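Local atomic coordinates of cutinase-like protein (PDB entry 2CZQ), a protein that probably hydrolyses carboxylic esters, as an alpha/beta hydrolase of the cutinase family. Residues L123-D128 against S155-V160. Residues are numbered along the deposited sequence; the frame is centred on the assembly and turned at random. Where two conformers were deposited one is given.
Sequences LTCNVD and SKTLDV
At one edge of the central parallel sheet of this alpha/beta hydrolase, Cys-125 to Val-127 pair with Leu-158 to Val-160: strand 126-127, helix 143-146 and strand 157-160 form a beta-alpha-beta unit whose two strands are parallel neighbours. Between the two segments there are two backbone bonds, both centred on Asp-159: its N gives a nearly straight bond to Cys-125 O (2.8 Å, 169° at the hydrogen), and its O takes Val-127 N at 3.0 Å. That same oxygen also receives the CA-H of Asn-126.

Asn-126 and Asp-159 stand side by side on one face, pointing the same way, with amide and carboxylate planes almost perpendicular (87°). Asp-159 CG lies anti to its backbone N (chi1 -168°), Asn-126 CG beside its own. OD1 of Asn-126 lies 3.7 Å from CB of Asp-159, and a water joins the two ends by donating to Asn-126 OD1 and Asp-159 OD2. Asp-159 OD2 also accepts from Asn-116 ND2, while Lys-120 O takes the amide ND2.

The other face is apolar, CG2 of Val-127 meeting CG2 of Val-160 at 3.8 Å. Within the type I turn from Leu-123 to Asn-126, packing is tight: CB of Cys-125 comes within 3.1 Å of Thr-157 O.

Cys-161, disulfide-bonded to Cys-168, continues the ladder with Val-127. Met-192 of helix 187-200 covers the valine face, and strand 108-114 extends the sheet beyond strand 157-160, bonding Leu-158 and Val-160 through the backbone.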
ATOM      1  N   LEU A 123      14.424   0.706   6.589  1.00  6.21           N
ATOM      2  CA  LEU A 123      14.171   0.840   5.155  1.00  6.31           C
ATOM      3  C   LEU A 123      13.867   2.287   4.808  1.00  6.02           C
ATOM      4  O   LEU A 123      13.104   2.951   5.513  1.00  6.30           O
ATOM      5  CB  LEU A 123      13.026  -0.060   4.708  1.00  6.53           C
ATOM      6  CG  LEU A 123      13.220  -1.569   4.849  1.00  6.86           C
ATOM      7  CD1 LEU A 123      12.055  -2.294   4.202  1.00  7.42           C
ATOM      8  CD2 LEU A 123      14.547  -2.034   4.251  1.00  7.40           C
ATOM      9  N   THR A 124      14.450   2.781   3.719  1.00  6.12           N
ATOM     10  CA  THR A 124      14.291   4.196   3.385  1.00  6.60           C
ATOM     11  C   THR A 124      12.954   4.538   2.727  1.00  6.04           C
ATOM     12  O   THR A 124      12.690   5.708   2.463  1.00  6.67           O
ATOM     13  CB  THR A 124      15.455   4.718   2.547  1.00  7.42           C
ATOM     14  OG1 THR A 124      15.648   3.859   1.420  1.00  8.75           O
ATOM     15  CG2 THR A 124      16.763   4.644   3.340  1.00  8.75           C
ATOM     16  N   CYS A 125      12.112   3.531   2.488  1.00  5.70           N
ATOM     17  CA  CYS A 125      10.709   3.762   2.152  1.00  5.42           C
ATOM     18  C   CYS A 125       9.893   4.174   3.378  1.00  5.19           C
ATOM     19  O   CYS A 125       8.747   4.601   3.228  1.00  5.24           O
ATOM     20  CB  CYS A 125      10.078   2.512   1.521  1.00  5.71           C
ATOM     21  SG  CYS A 125      10.296   0.976   2.462  1.00  5.78           S
ATOM     22  N   ASN A 126      10.460   4.033   4.578  1.00  5.15           N
ATOM     23  CA  ASN A 126       9.698   4.242   5.805  1.00  5.20           C
ATOM     24  C   ASN A 126       9.598   5.721   6.148  1.00  5.20           C
ATOM     25  O   ASN A 126      10.619   6.383   6.359  1.00  5.44           O
ATOM     26  CB  ASN A 126      10.372   3.566   7.006  1.00  5.44           C
ATOM     27  CG  ASN A 126      10.449   2.041   6.930  1.00  5.23           C
ATOM     28  OD1 ASN A 126       9.886   1.466   5.994  1.00  7.49           O
ATOM     29  ND2 ASN A 126      11.125   1.393   7.862  1.00  4.22           N
ATOM     30  N   VAL A 127       8.372   6.221   6.242  1.00  5.16           N
ATOM     31  CA  VAL A 127       8.124   7.576   6.725  1.00  5.59           C
ATOM     32  C   VAL A 127       7.017   7.567   7.772  1.00  5.15           C
ATOM     33  O   VAL A 127       6.258   6.593   7.896  1.00  5.12           O
ATOM     34  CB  VAL A 127       7.757   8.562   5.587  1.00  6.06           C
ATOM     35  CG1 VAL A 127       8.878   8.674   4.564  1.00  6.89           C
ATOM     36  CG2 VAL A 127       6.442   8.183   4.929  1.00  6.76           C
ATOM     37  N   ASP A 128       6.925   8.660   8.525  1.00  5.55           N
ATOM     38  CA  ASP A 128       5.845   8.838   9.485  1.00  5.76           C
ATOM     39  C   ASP A 128       4.690   9.611   8.835  1.00  5.87           C
ATOM     40  O   ASP A 128       4.709   9.872   7.632  1.00  6.24           O
ATOM     41  CB  ASP A 128       6.356   9.494  10.773  1.00  6.00           C
ATOM     42  CG  ASP A 128       6.964  10.860  10.551  1.00  5.92           C
ATOM     43  OD1 ASP A 128       6.442  11.632   9.708  1.00  6.24           O
ATOM     44  OD2 ASP A 128       7.959  11.241  11.211  1.00  6.95           O
ATOM     45  N   SER A 155      12.620   1.311  -3.492  1.00  6.90           N
ATOM     46  CA  SER A 155      12.712   2.607  -4.162  1.00  7.81           C
ATOM     47  C   SER A 155      11.383   3.132  -4.710  1.00  7.70           C
ATOM     48  O   SER A 155      11.267   4.324  -4.991  1.00  9.26           O
ATOM     49  CB  SER A 155      13.764   2.577  -5.267  1.00  8.48           C
ATOM     50  OG  SER A 155      13.321   1.806  -6.364  1.00  9.37           O
ATOM     51  N   LYS A 156      10.390   2.259  -4.857  1.00  7.03           N
ATOM     52  CA  LYS A 156       9.070   2.707  -5.298  1.00  6.80           C
ATOM     53  C   LYS A 156       7.978   2.382  -4.274  1.00  5.97           C
ATOM     54  O   LYS A 156       6.803   2.286  -4.612  1.00  5.75           O
ATOM     55  CB  LYS A 156       8.735   2.189  -6.700  1.00  7.29           C
ATOM     56  CG  LYS A 156       8.654   0.687  -6.816  1.00  7.96           C
ATOM     57  CD  LYS A 156       8.448   0.293  -8.269  1.00  9.17           C
ATOM     58  CE  LYS A 156       8.544  -1.209  -8.439  1.00  8.72           C
ATOM     59  NZ  LYS A 156       8.243  -1.633  -9.840  1.00  8.08           N
ATOM     60  N   THR A 157       8.386   2.248  -3.015  1.00  5.88           N
ATOM     61  CA  THR A 157       7.475   2.023  -1.905  1.00  5.62           C
ATOM     62  C   THR A 157       7.512   3.212  -0.954  1.00  5.48           C
ATOM     63  O   THR A 157       8.555   3.848  -0.762  1.00  5.62           O
ATOM     64  CB  THR A 157       7.880   0.733  -1.160  1.00  5.80           C
ATOM     65  OG1 THR A 157       7.756  -0.386  -2.046  1.00  5.99           O
ATOM     66  CG2 THR A 157       6.932   0.417  -0.003  1.00  6.23           C
ATOM     67  N   LEU A 158       6.359   3.492  -0.363  1.00  5.50           N
ATOM     68  CA  LEU A 158       6.256   4.384   0.770  1.00  5.97           C
ATOM     69  C   LEU A 158       5.527   3.605   1.845  1.00  5.82           C
ATOM     70  O   LEU A 158       4.381   3.188   1.639  1.00  6.36           O
ATOM     71  CB  LEU A 158       5.459   5.631   0.409  0.50  7.00           C
ATOM     72  CG  LEU A 158       6.194   6.928   0.082  0.50  7.06           C
ATOM     73  CD1 LEU A 158       5.175   8.048  -0.023  0.50  7.42           C
ATOM     74  CD2 LEU A 158       7.273   7.284   1.100  0.50  7.72           C
ATOM     75  N   ASP A 159       6.215   3.359   2.958  1.00  5.62           N
ATOM     76  CA  ASP A 159       5.649   2.632   4.088  1.00  5.61           C
ATOM     77  C   ASP A 159       5.437   3.624   5.231  1.00  5.39           C
ATOM     78  O   ASP A 159       6.381   4.030   5.921  1.00  5.67           O
ATOM     79  CB  ASP A 159       6.554   1.470   4.497  1.00  5.75           C
ATOM     80  CG  ASP A 159       5.886   0.523   5.464  1.00  5.67           C
ATOM     81  OD1 ASP A 159       4.738   0.812   5.884  1.00  6.71           O
ATOM     82  OD2 ASP A 159       6.447  -0.530   5.848  1.00  6.53           O
ATOM     83  N   VAL A 160       4.183   4.031   5.383  1.00  5.26           N
ATOM     84  CA  VAL A 160       3.799   5.094   6.293  1.00  5.34           C
ATOM     85  C   VAL A 160       3.355   4.495   7.617  1.00  4.79           C
ATOM     86  O   VAL A 160       2.395   3.718   7.678  1.00  4.95           O
ATOM     87  CB  VAL A 160       2.679   5.961   5.679  1.00  5.65           C
ATOM     88  CG1 VAL A 160       2.331   7.126   6.592  1.00  6.47           C
ATOM     89  CG2 VAL A 160       3.070   6.453   4.288  1.00  6.52           C
TER
HETATM   90  O   HOH W   1       9.032  -1.244   6.145  1.00  5.29           O